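PDB 3VTH: hydrogenase maturation factor from Thermoanaerobacter tengcongensis, which probably transfers the carbamoyl group of carbamoyl phosphate, at the expense of ATP, to the C-terminal cysteine of HypE during maturation of [NiFe]-hydrogenases. Local coordinates for residues 537-541 and 557-561; 600-604 and 652-656; 624-628 and 705-709; 631-637 and 671-676. All coordinates share one frame. Residues are numbered along the deposited sequence.

Contact 1: residues 537-541 and 557-561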
# COMPACT_ATOMS: atom_id res chain seq x y z
N LYS A 537 -26.73 16.33 -3.88
CA LYS A 537 -27.19 17.36 -4.81
C LYS A 537 -25.99 18.13 -5.34
O LYS A 537 -25.18 18.63 -4.55
CB LYS A 537 -28.22 18.32 -4.17
CG LYS A 537 -28.85 19.30 -5.18
CD LYS A 537 -29.78 20.32 -4.48
CE LYS A 537 -30.48 21.23 -5.51
NZ LYS A 537 -31.29 22.27 -4.78
N TYR A 538 -25.85 18.18 -6.67
CA TYR A 538 -24.70 18.83 -7.32
C TYR A 538 -24.50 20.27 -6.87
O TYR A 538 -25.45 21.05 -6.87
CB TYR A 538 -24.89 18.81 -8.83
CG TYR A 538 -24.62 17.46 -9.45
CD1 TYR A 538 -23.40 16.83 -9.25
CD2 TYR A 538 -25.58 16.83 -10.25
CE1 TYR A 538 -23.13 15.58 -9.82
CE2 TYR A 538 -25.32 15.59 -10.82
CZ TYR A 538 -24.08 14.98 -10.59
OH TYR A 538 -23.78 13.76 -11.14
N LYS A 539 -23.26 20.62 -6.50
CA LYS A 539 -22.90 22.00 -6.16
C LYS A 539 -21.82 22.47 -7.11
O LYS A 539 -20.94 21.68 -7.51
CB LYS A 539 -22.37 22.09 -4.71
CG LYS A 539 -23.35 21.61 -3.65
CD LYS A 539 -24.57 22.56 -3.58
CE LYS A 539 -25.65 22.01 -2.66
NZ LYS A 539 -26.93 22.78 -2.77
N PRO A 540 -21.85 23.77 -7.46
CA PRO A 540 -20.84 24.32 -8.37
C PRO A 540 -19.50 24.44 -7.64
O PRO A 540 -19.45 24.77 -6.45
CB PRO A 540 -21.40 25.70 -8.73
CG PRO A 540 -22.21 26.11 -7.51
CD PRO A 540 -22.81 24.80 -7.00
N LEU A 541 -18.42 24.16 -8.35
CA LEU A 541 -17.09 24.29 -7.78
C LEU A 541 -16.31 25.22 -8.70
O LEU A 541 -15.90 24.82 -9.78
CB LEU A 541 -16.42 22.91 -7.73
CG LEU A 541 -15.26 22.73 -6.76
CD1 LEU A 541 -15.82 22.46 -5.38
CD2 LEU A 541 -14.37 21.56 -7.20
N GLY A 557 -19.01 27.56 -3.10
CA GLY A 557 -19.75 26.72 -4.03
C GLY A 557 -20.91 25.99 -3.36
O GLY A 557 -22.03 26.00 -3.87
N PHE A 558 -20.66 25.39 -2.20
CA PHE A 558 -21.71 24.62 -1.50
C PHE A 558 -22.86 25.51 -1.01
O PHE A 558 -24.00 25.04 -0.88
CB PHE A 558 -21.12 23.80 -0.34
CG PHE A 558 -20.63 22.43 -0.74
CD1 PHE A 558 -21.20 21.28 -0.19
CD2 PHE A 558 -19.64 22.28 -1.71
CE1 PHE A 558 -20.76 19.99 -0.58
CE2 PHE A 558 -19.19 21.01 -2.10
CZ PHE A 558 -19.77 19.86 -1.53
N ILE A 559 -22.55 26.78 -0.74
CA ILE A 559 -23.55 27.72 -0.20
C ILE A 559 -24.01 28.78 -1.20
O ILE A 559 -24.71 29.72 -0.81
CB ILE A 559 -23.05 28.41 1.10
CG1 ILE A 559 -21.86 29.35 0.83
CG2 ILE A 559 -22.75 27.36 2.16
CD1 ILE A 559 -21.49 30.31 2.00
N PHE A 560 -23.64 28.63 -2.48
CA PHE A 560 -23.81 29.70 -3.49
C PHE A 560 -25.21 30.31 -3.56
O PHE A 560 -25.36 31.53 -3.78
CB PHE A 560 -23.37 29.21 -4.88
CG PHE A 560 -24.42 28.43 -5.63
CD1 PHE A 560 -25.10 29.00 -6.71
CD2 PHE A 560 -24.74 27.12 -5.25
CE1 PHE A 560 -26.08 28.28 -7.41
CE2 PHE A 560 -25.73 26.38 -5.95
CZ PHE A 560 -26.39 26.96 -7.02
N ASP A 561 -26.24 29.49 -3.40
CA ASP A 561 -27.62 29.98 -3.57
C ASP A 561 -28.29 30.36 -2.25
O ASP A 561 -29.50 30.53 -2.20
CB ASP A 561 -28.47 28.94 -4.31
CG ASP A 561 -28.46 27.59 -3.63
OD1 ASP A 561 -27.83 27.45 -2.55
OD2 ASP A 561 -29.07 26.64 -4.16
O HOH W 1 -29.82 23.96 -3.13
O HOH W 2 -26.38 25.10 -2.13
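Residues 557-561, which include the C-terminal part of helix 551-559, pack against segment 537-541, extended as strand from Lys-539 on. At Gly-557 the backbones almost touch: its CA lies 3.1 Å from Pro-540 O, a CA-H...O contact to a carbonyl with no other polar partner in the model. An ideal CB here would come 2.1 Å from Pro-540 O, so the approach depends on the missing side chain. The CA-to-CB bond of Phe-558 points away, yet one ring face still receives Lys-539, whose CG sits 4.1 Å from the ring centroid in a CH-pi contact. Phe-560 faces the strand and lays its ring over Pro-540, with Pro-540 CG 3.8 Å from its centroid. Asp-561 adds a polar fringe: one water accepts from Lys-539 NZ (2.5 Å) and donates to Phe-558 O (2.7 Å) and Asp-561 OD1 (2.8 Å), while another accepts from Lys-537 NZ (2.8 Å) and lies 3.0 Å from Asp-561 OD2. Lys-539 also forms a salt bridge with Asp-648. The strand pairs with 591-594 through Lys-539 and Leu-541, and Phe-558 packs among Val-594, helix 597-607 (Phe-600, Ala-603) and helix 649-662 (Pro-649, Leu-653).

Contact 2: residues 600-604 and 652-656. With AP2 (phosphomethylphosphonic acid adenosyl ester), chain H.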
# COMPACT_ATOMS: atom_id res chain seq x y z
N PHE A 600 -17.54 17.86 0.43
CA PHE A 600 -18.45 18.06 1.58
C PHE A 600 -17.63 18.28 2.86
O PHE A 600 -17.84 19.27 3.59
CB PHE A 600 -19.43 16.87 1.71
CG PHE A 600 -20.68 17.15 2.54
CD1 PHE A 600 -20.92 18.38 3.15
CD2 PHE A 600 -21.60 16.11 2.76
CE1 PHE A 600 -22.09 18.61 3.92
CE2 PHE A 600 -22.76 16.32 3.54
CZ PHE A 600 -23.00 17.58 4.12
N PHE A 601 -16.69 17.37 3.12
CA PHE A 601 -15.76 17.54 4.25
C PHE A 601 -15.02 18.87 4.19
O PHE A 601 -14.94 19.56 5.21
CB PHE A 601 -14.76 16.37 4.34
CG PHE A 601 -15.23 15.25 5.23
CD1 PHE A 601 -14.58 15.01 6.45
CD2 PHE A 601 -16.31 14.44 4.86
CE1 PHE A 601 -15.01 13.96 7.29
CE2 PHE A 601 -16.74 13.39 5.69
CZ PHE A 601 -16.09 13.16 6.91
N ASP A 602 -14.49 19.24 3.02
CA ASP A 602 -13.76 20.51 2.90
C ASP A 602 -14.65 21.72 3.19
O ASP A 602 -14.22 22.68 3.83
CB ASP A 602 -13.12 20.67 1.51
CG ASP A 602 -11.90 19.76 1.32
OD1 ASP A 602 -11.41 19.17 2.31
OD2 ASP A 602 -11.45 19.64 0.16
N ALA A 603 -15.90 21.67 2.71
CA ALA A 603 -16.87 22.74 2.98
C ALA A 603 -17.13 22.93 4.48
O ALA A 603 -17.17 24.07 5.00
CB ALA A 603 -18.20 22.47 2.23
N VAL A 604 -17.32 21.82 5.19
CA VAL A 604 -17.49 21.86 6.66
C VAL A 604 -16.26 22.43 7.34
O VAL A 604 -16.38 23.31 8.21
CB VAL A 604 -17.79 20.45 7.24
CG1 VAL A 604 -17.81 20.49 8.79
CG2 VAL A 604 -19.11 19.92 6.68
N ILE A 652 -27.66 20.59 5.48
CA ILE A 652 -26.87 20.13 6.60
C ILE A 652 -25.87 21.22 6.99
O ILE A 652 -25.68 21.50 8.18
CB ILE A 652 -26.14 18.80 6.24
CG1 ILE A 652 -27.16 17.68 6.07
CG2 ILE A 652 -25.08 18.41 7.30
CD1 ILE A 652 -26.67 16.51 5.29
N LEU A 653 -25.26 21.87 5.99
CA LEU A 653 -24.34 22.99 6.25
C LEU A 653 -25.03 24.13 7.01
O LEU A 653 -24.40 24.78 7.83
CB LEU A 653 -23.68 23.51 4.96
CG LEU A 653 -22.70 22.59 4.22
CD1 LEU A 653 -22.21 23.28 2.94
CD2 LEU A 653 -21.51 22.20 5.09
N ARG A 654 -26.31 24.36 6.74
CA ARG A 654 -27.09 25.36 7.51
C ARG A 654 -27.08 25.11 9.00
O ARG A 654 -26.89 26.04 9.78
CB ARG A 654 -28.54 25.40 7.07
CG ARG A 654 -28.75 26.19 5.84
CD ARG A 654 -30.21 26.42 5.55
NE ARG A 654 -30.39 26.46 4.10
CZ ARG A 654 -31.56 26.58 3.49
NH1 ARG A 654 -32.67 26.68 4.20
NH2 ARG A 654 -31.61 26.61 2.16
N GLN A 655 -27.32 23.86 9.40
CA GLN A 655 -27.35 23.47 10.82
C GLN A 655 -25.95 23.52 11.44
O GLN A 655 -25.80 23.90 12.60
CB GLN A 655 -27.96 22.07 10.98
CG GLN A 655 -29.44 21.94 10.53
CD GLN A 655 -29.80 20.50 10.20
OE1 GLN A 655 -29.84 20.10 9.03
NE2 GLN A 655 -29.98 19.70 11.23
N ILE A 656 -24.94 23.12 10.68
CA ILE A 656 -23.54 23.19 11.12
C ILE A 656 -23.13 24.63 11.42
O ILE A 656 -22.54 24.89 12.49
CB ILE A 656 -22.60 22.59 10.07
CG1 ILE A 656 -22.69 21.07 10.11
CG2 ILE A 656 -21.15 23.04 10.32
CD1 ILE A 656 -22.05 20.37 8.91
PB AP2 H . -10.17 10.78 -5.79
O1B AP2 H . -10.93 11.64 -4.81
O2B AP2 H . -10.89 9.58 -6.33
O3B AP2 H . -9.45 11.61 -6.83
C3A AP2 H . -8.82 10.13 -4.77
PA AP2 H . -9.34 8.98 -3.46
O1A AP2 H . -7.99 8.45 -2.99
O2A AP2 H . -10.43 8.00 -3.82
O5' AP2 H . -9.99 9.92 -2.32
C5' AP2 H . -9.11 10.78 -1.60
C4' AP2 H . -10.01 11.78 -0.90
O4' AP2 H . -10.67 11.15 0.19
C3' AP2 H . -9.24 12.93 -0.29
O3' AP2 H . -8.88 13.90 -1.28
C2' AP2 H . -10.25 13.42 0.73
O2' AP2 H . -11.17 14.26 0.02
C1' AP2 H . -10.94 12.13 1.20
N9 AP2 H . -10.35 11.78 2.52
C8 AP2 H . -9.06 11.43 2.79
N7 AP2 H . -8.86 11.23 4.12
C5 AP2 H . -10.04 11.44 4.73
C6 AP2 H . -10.55 11.41 6.13
N6 AP2 H . -9.73 11.08 7.17
N1 AP2 H . -11.86 11.72 6.34
C2 AP2 H . -12.70 12.03 5.32
N3 AP2 H . -12.30 12.09 4.03
C4 AP2 H . -11.01 11.82 3.69
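Helices 597-607 and 649-662 run roughly side by side here, their short axes inclined at 26° and 11.3 Å apart at closest approach. Phe-600, Leu-653 and the isoleucines bridge most of the separation. Leu-653 is the main bump: it enters a hollow lined by Phe-600, Ala-603 and Val-604, with its CD2 3.8 Å from Phe-600 CE1 and 3.7 Å from Val-604 CG2, and its CD1 4.2 Å from Ala-603 CB. Ala-603 forms the shallow floor. In return, Val-604 CG2 fits between Leu-653 and Ile-656, lying 3.7 Å from Ile-656 CD1. The Phe-600 ring spans the gap edge-first, its CZ 3.9 Å from Ile-652 CG2. On the face of helix 597-607 turned away from this interface, Phe-601 presents a ring face to the C2 edge of the adenine of AP2, its CE1 3.6 Å from C2, while Phe-558 and Phe-673 help to close the core around Phe-600. Every touching pair is apolar, so the fit of buried hydrocarbon surfaces, rather than directional bonding, sets how these two helices lie together behind the nucleotide pocket.

Contact 3: residues 624-628 and 705-709. With AP2 (phosphomethylphosphonic acid adenosyl ester), chain H.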
# COMPACT_ATOMS: atom_id res chain seq x y z
N LEU A 624 -10.33 17.56 10.46
CA LEU A 624 -11.70 17.51 10.94
C LEU A 624 -11.98 16.21 11.70
O LEU A 624 -12.57 16.24 12.79
CB LEU A 624 -12.67 17.69 9.75
CG LEU A 624 -14.16 17.93 10.01
CD1 LEU A 624 -14.39 19.17 10.88
CD2 LEU A 624 -14.91 18.04 8.67
N GLU A 625 -11.51 15.09 11.16
CA GLU A 625 -11.62 13.79 11.84
C GLU A 625 -10.84 13.76 13.15
O GLU A 625 -11.34 13.26 14.16
CB GLU A 625 -11.16 12.64 10.92
CG GLU A 625 -11.38 11.23 11.56
CD GLU A 625 -10.61 10.09 10.88
OE1 GLU A 625 -9.90 10.34 9.88
OE2 GLU A 625 -10.70 8.94 11.36
N SER A 626 -9.62 14.29 13.13
CA SER A 626 -8.75 14.26 14.31
C SER A 626 -9.31 15.03 15.51
O SER A 626 -9.02 14.67 16.65
CB SER A 626 -7.36 14.81 14.01
OG SER A 626 -6.68 13.93 13.11
N LEU A 627 -10.09 16.07 15.26
CA LEU A 627 -10.55 16.90 16.38
C LEU A 627 -11.91 16.47 16.94
O LEU A 627 -12.41 17.07 17.90
CB LEU A 627 -10.54 18.38 15.98
CG LEU A 627 -11.36 18.80 14.76
CD1 LEU A 627 -12.85 18.94 15.10
CD2 LEU A 627 -10.82 20.12 14.19
N MET A 628 -12.52 15.45 16.35
CA MET A 628 -13.90 15.12 16.71
C MET A 628 -14.10 14.66 18.17
O MET A 628 -13.24 14.01 18.75
CB MET A 628 -14.54 14.17 15.69
CG MET A 628 -14.39 12.69 15.92
SD MET A 628 -15.61 11.85 14.86
CE MET A 628 -16.85 11.47 16.06
N GLN A 705 -10.93 6.07 4.26
CA GLN A 705 -9.74 6.22 5.10
C GLN A 705 -10.08 6.86 6.46
O GLN A 705 -9.30 6.77 7.41
CB GLN A 705 -8.69 7.07 4.39
CG GLN A 705 -8.09 6.39 3.15
CD GLN A 705 -7.27 7.35 2.33
OE1 GLN A 705 -7.81 8.32 1.77
NE2 GLN A 705 -5.98 7.11 2.26
N ASN A 706 -11.24 7.51 6.54
CA ASN A 706 -11.74 8.04 7.81
C ASN A 706 -12.13 6.85 8.70
O ASN A 706 -13.07 6.09 8.36
CB ASN A 706 -12.94 8.95 7.52
CG ASN A 706 -13.44 9.68 8.74
OD1 ASN A 706 -13.80 9.07 9.75
ND2 ASN A 706 -13.47 11.00 8.66
N ARG A 707 -11.41 6.67 9.80
CA ARG A 707 -11.60 5.51 10.68
C ARG A 707 -13.02 5.44 11.27
O ARG A 707 -13.62 4.37 11.37
CB ARG A 707 -10.56 5.51 11.82
CG ARG A 707 -9.11 5.40 11.36
CD ARG A 707 -8.12 5.54 12.54
NE ARG A 707 -8.41 4.54 13.56
CZ ARG A 707 -7.83 3.34 13.64
NH1 ARG A 707 -6.90 2.98 12.76
NH2 ARG A 707 -8.18 2.50 14.60
N TYR A 708 -13.54 6.60 11.65
CA TYR A 708 -14.84 6.71 12.27
C TYR A 708 -15.97 6.37 11.29
O TYR A 708 -16.81 5.52 11.60
CB TYR A 708 -15.00 8.12 12.85
CG TYR A 708 -16.22 8.28 13.73
CD1 TYR A 708 -16.18 7.88 15.08
CD2 TYR A 708 -17.39 8.85 13.23
CE1 TYR A 708 -17.30 8.03 15.90
CE2 TYR A 708 -18.51 9.01 14.05
CZ TYR A 708 -18.46 8.59 15.38
OH TYR A 708 -19.57 8.78 16.16
N LEU A 709 -15.97 7.02 10.12
CA LEU A 709 -16.95 6.69 9.08
C LEU A 709 -16.99 5.21 8.76
O LEU A 709 -18.06 4.60 8.69
CB LEU A 709 -16.66 7.45 7.77
CG LEU A 709 -16.89 8.95 7.64
CD1 LEU A 709 -16.75 9.36 6.18
CD2 LEU A 709 -18.26 9.38 8.19
PB AP2 H . -10.17 10.78 -5.79
O1B AP2 H . -10.93 11.64 -4.81
O2B AP2 H . -10.89 9.58 -6.33
O3B AP2 H . -9.45 11.61 -6.83
C3A AP2 H . -8.82 10.13 -4.77
PA AP2 H . -9.34 8.98 -3.46
O1A AP2 H . -7.99 8.45 -2.99
O2A AP2 H . -10.43 8.00 -3.82
O5' AP2 H . -9.99 9.92 -2.32
C5' AP2 H . -9.11 10.78 -1.60
C4' AP2 H . -10.01 11.78 -0.90
O4' AP2 H . -10.67 11.15 0.19
C3' AP2 H . -9.24 12.93 -0.29
O3' AP2 H . -8.88 13.90 -1.28
C2' AP2 H . -10.25 13.42 0.73
O2' AP2 H . -11.17 14.26 0.02
C1' AP2 H . -10.94 12.13 1.20
N9 AP2 H . -10.35 11.78 2.52
C8 AP2 H . -9.06 11.43 2.79
N7 AP2 H . -8.86 11.23 4.12
C5 AP2 H . -10.04 11.44 4.73
C6 AP2 H . -10.55 11.41 6.13
N6 AP2 H . -9.73 11.08 7.17
N1 AP2 H . -11.86 11.72 6.34
C2 AP2 H . -12.70 12.03 5.32
N3 AP2 H . -12.30 12.09 4.03
C4 AP2 H . -11.01 11.82 3.69
O HOH W 3 -8.28 8.34 9.12
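Met-628 lies flat over one face of the Tyr-708 ring, with CE 3.4 Å and SD 3.8 Å from the ring centroid, so the Met-aromatic contact is joined by a CH-pi contact from the terminal methyl. Beyond that contact, Tyr-708 OH is hydrogen-bonded to Asn-675. Glu-625 makes the polar half of the interface. Its OE2 accepts from Arg-707 N (2.8 Å), a backbone NH at the start of helix 707-719, while OE1 accepts from N6 of AP2 (2.8 Å). A water donates to both Glu-625 OE1 (2.7 Å) and Gln-705 O (2.5 Å). Asn-706 also serves two ends: as N-cap its OD1 accepts from Leu-709 N (3.0 Å), and its ND2 donates to N1 of AP2 (2.9 Å). Capping thus fixes the amide whose other end meets the base. Together Glu-625 and Asn-706 read the N6 and N1 edge of adenine, forming the base-recognition end of the nucleotide site in this Kae1-like domain, a member of the actin-type ATPase clan.

Contact 4: residues 631-637 and 671-676; sequences SEEYYEY and AKFHNT. With PO4 (phosphate ion), chain K.
Asn-675 and Thr-676, on helix 666-692, hold the irregular segment 631-637 through three hydrogen bonds. Asn-675 (chi1 m) points toward the loop and its ND2 donates to two carbonyls, Ser-631 O and Glu-633 O, each at 2.9 Å; its OD1 is engaged by Tyr-708 OH. Thr-676 (chi1 m) accepts from Tyr-635 N at OG1 (2.8 Å) and donates from the same OG1 to Lys-672 O (2.6 Å), one turn back. The loop is largely extended, from Ser-631 (phi/psi -155/154) to Tyr-637 (-137/166), with one kink at Glu-632 (-104/-3). There Glu-633 N donates to Ser-631 OG (2.9 Å), an ST turn, and a phosphate ion, probably from the crystallisation liquor, accepts from Glu-632 N at O4 (2.6 Å) and from Ser-631 OG at O3 (2.7 Å). This is a connecting loop of the second Kae1-like subdomain, leading from helix 619-626 to strand 639-641, strapped to a regular helical segment. CA atoms approach to 6.0 Å between Ser-631 and Ala-671 and 4.2 Å between Tyr-634 and Lys-672; Lys-672 CA also lies 3.4 Å from Glu-633 O in a CA-H...O contact. Tyr-635 (chi1 m) covers Lys-672, whose CE lies 3.9 Å from the ring centroid, over its face; Tyr-635 OH and Lys-672 NZ both bind Asp-659. Farther out, Ser-631 CB meets Ala-671 CB at 4.1 Å and Tyr-637 CD2 meets Thr-676 CG2 at 4.0 Å.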
# COMPACT_ATOMS: atom_id res chain seq x y z
N SER A 631 -19.76 11.84 20.54
CA SER A 631 -21.18 12.15 20.58
C SER A 631 -21.99 11.21 19.70
O SER A 631 -21.46 10.65 18.72
CB SER A 631 -21.43 13.61 20.16
OG SER A 631 -22.81 13.93 20.20
N GLU A 632 -23.26 11.06 20.06
CA GLU A 632 -24.23 10.32 19.26
C GLU A 632 -25.17 11.28 18.54
O GLU A 632 -26.02 10.85 17.78
CB GLU A 632 -25.06 9.37 20.14
CG GLU A 632 -24.27 8.25 20.82
CD GLU A 632 -23.68 7.28 19.82
OE1 GLU A 632 -22.52 6.86 20.00
OE2 GLU A 632 -24.37 6.94 18.84
N GLU A 633 -25.00 12.58 18.78
CA GLU A 633 -25.88 13.57 18.16
C GLU A 633 -25.58 13.75 16.67
O GLU A 633 -24.49 13.42 16.20
CB GLU A 633 -25.80 14.92 18.90
CG GLU A 633 -26.20 14.86 20.38
CD GLU A 633 -27.58 14.24 20.61
OE1 GLU A 633 -27.66 13.26 21.38
OE2 GLU A 633 -28.58 14.72 20.03
N TYR A 634 -26.55 14.27 15.94
CA TYR A 634 -26.42 14.41 14.49
C TYR A 634 -27.36 15.46 13.94
O TYR A 634 -28.21 16.00 14.66
CB TYR A 634 -26.63 13.05 13.80
CG TYR A 634 -28.05 12.56 13.89
CD1 TYR A 634 -28.97 12.87 12.88
CD2 TYR A 634 -28.49 11.79 14.96
CE1 TYR A 634 -30.28 12.44 12.94
CE2 TYR A 634 -29.81 11.34 15.03
CZ TYR A 634 -30.69 11.67 14.00
OH TYR A 634 -32.01 11.26 14.02
N TYR A 635 -27.21 15.74 12.66
CA TYR A 635 -28.00 16.77 12.01
C TYR A 635 -29.14 16.14 11.21
O TYR A 635 -29.03 15.01 10.75
CB TYR A 635 -27.10 17.61 11.09
CG TYR A 635 -26.08 18.42 11.84
CD1 TYR A 635 -26.48 19.48 12.66
CD2 TYR A 635 -24.71 18.12 11.77
CE1 TYR A 635 -25.56 20.23 13.35
CE2 TYR A 635 -23.78 18.87 12.47
CZ TYR A 635 -24.22 19.93 13.26
OH TYR A 635 -23.33 20.70 13.98
N GLU A 636 -30.23 16.88 11.05
CA GLU A 636 -31.33 16.48 10.20
C GLU A 636 -30.94 16.50 8.71
O GLU A 636 -30.20 17.37 8.26
CB GLU A 636 -32.53 17.40 10.45
CG GLU A 636 -33.80 16.99 9.72
CD GLU A 636 -34.67 18.19 9.34
OE1 GLU A 636 -35.89 18.14 9.60
OE2 GLU A 636 -34.14 19.16 8.76
N TYR A 637 -31.45 15.52 7.97
CA TYR A 637 -31.30 15.47 6.52
C TYR A 637 -32.62 15.07 5.88
O TYR A 637 -33.53 14.57 6.54
CB TYR A 637 -30.20 14.48 6.09
CG TYR A 637 -30.39 13.12 6.71
CD1 TYR A 637 -31.14 12.13 6.07
CD2 TYR A 637 -29.82 12.84 7.94
CE1 TYR A 637 -31.31 10.89 6.67
CE2 TYR A 637 -29.97 11.62 8.53
CZ TYR A 637 -30.72 10.65 7.89
OH TYR A 637 -30.84 9.46 8.53
N ALA A 671 -18.21 15.76 15.21
CA ALA A 671 -18.83 14.50 15.58
C ALA A 671 -20.26 14.41 15.01
O ALA A 671 -20.63 13.40 14.43
CB ALA A 671 -18.83 14.32 17.10
N LYS A 672 -21.03 15.48 15.17
CA LYS A 672 -22.40 15.55 14.65
C LYS A 672 -22.44 15.40 13.13
O LYS A 672 -23.33 14.74 12.57
CB LYS A 672 -23.05 16.88 15.05
CG LYS A 672 -23.44 17.01 16.54
CD LYS A 672 -24.13 18.36 16.82
CE LYS A 672 -25.59 18.37 16.37
NZ LYS A 672 -26.26 19.65 16.77
N PHE A 673 -21.49 16.03 12.46
CA PHE A 673 -21.38 15.90 11.01
C PHE A 673 -21.05 14.46 10.58
O PHE A 673 -21.69 13.93 9.66
CB PHE A 673 -20.38 16.92 10.43
CG PHE A 673 -19.99 16.65 9.01
CD1 PHE A 673 -20.93 16.73 7.98
CD2 PHE A 673 -18.68 16.29 8.70
CE1 PHE A 673 -20.56 16.45 6.65
CE2 PHE A 673 -18.30 16.02 7.38
CZ PHE A 673 -19.24 16.09 6.35
N HIS A 674 -20.05 13.84 11.22
CA HIS A 674 -19.67 12.45 10.89
C HIS A 674 -20.89 11.52 11.08
O HIS A 674 -21.19 10.69 10.22
CB HIS A 674 -18.51 11.96 11.77
CG HIS A 674 -17.15 12.42 11.32
ND1 HIS A 674 -16.67 13.68 11.57
CD2 HIS A 674 -16.16 11.76 10.66
CE1 HIS A 674 -15.44 13.79 11.08
NE2 HIS A 674 -15.11 12.63 10.53
N ASN A 675 -21.59 11.70 12.19
CA ASN A 675 -22.77 10.88 12.49
C ASN A 675 -23.90 11.04 11.48
O ASN A 675 -24.61 10.08 11.19
CB ASN A 675 -23.31 11.17 13.89
CG ASN A 675 -22.39 10.70 15.00
OD1 ASN A 675 -21.58 9.77 14.82
ND2 ASN A 675 -22.52 11.34 16.15
N THR A 676 -24.06 12.26 10.98
CA THR A 676 -25.03 12.55 9.93
C THR A 676 -24.74 11.74 8.65
O THR A 676 -25.64 11.10 8.08
CB THR A 676 -25.04 14.06 9.62
OG1 THR A 676 -25.27 14.79 10.84
CG2 THR A 676 -26.15 14.41 8.61
P PO4 K . -24.14 12.86 23.27
O1 PO4 K . -22.96 12.29 24.02
O2 PO4 K . -25.33 12.98 24.21
O3 PO4 K . -23.79 14.24 22.74
O4 PO4 K . -24.52 11.91 22.17

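All four contacts belong to one Kae1-like region; only contacts 2 and 3 touch AP2. Contact 1, with Phe-558 about 10 Å (side chain) from the nucleotide, is continuous with contact 2: Phe-558 CB lies 3.5 Å from Leu-653 CD1. Contacts 2 and 3 meet where Phe-601 CE1 lies 3.6 Å from Asn-706 ND2. Contact 4 abuts both, Ile-656 CG1 reaching Tyr-635 CE2 at 3.4 Å, while probable hydrogen bonds tie it to contact 3: Tyr-708 OH to Asn-675 OD1 (2.6 Å) and Asn-706 ND2 to His-674 NE2 (3.0 Å). In contact 3, the side chain of Gln-705 is about 8 Å from the bound Fe (III) ion.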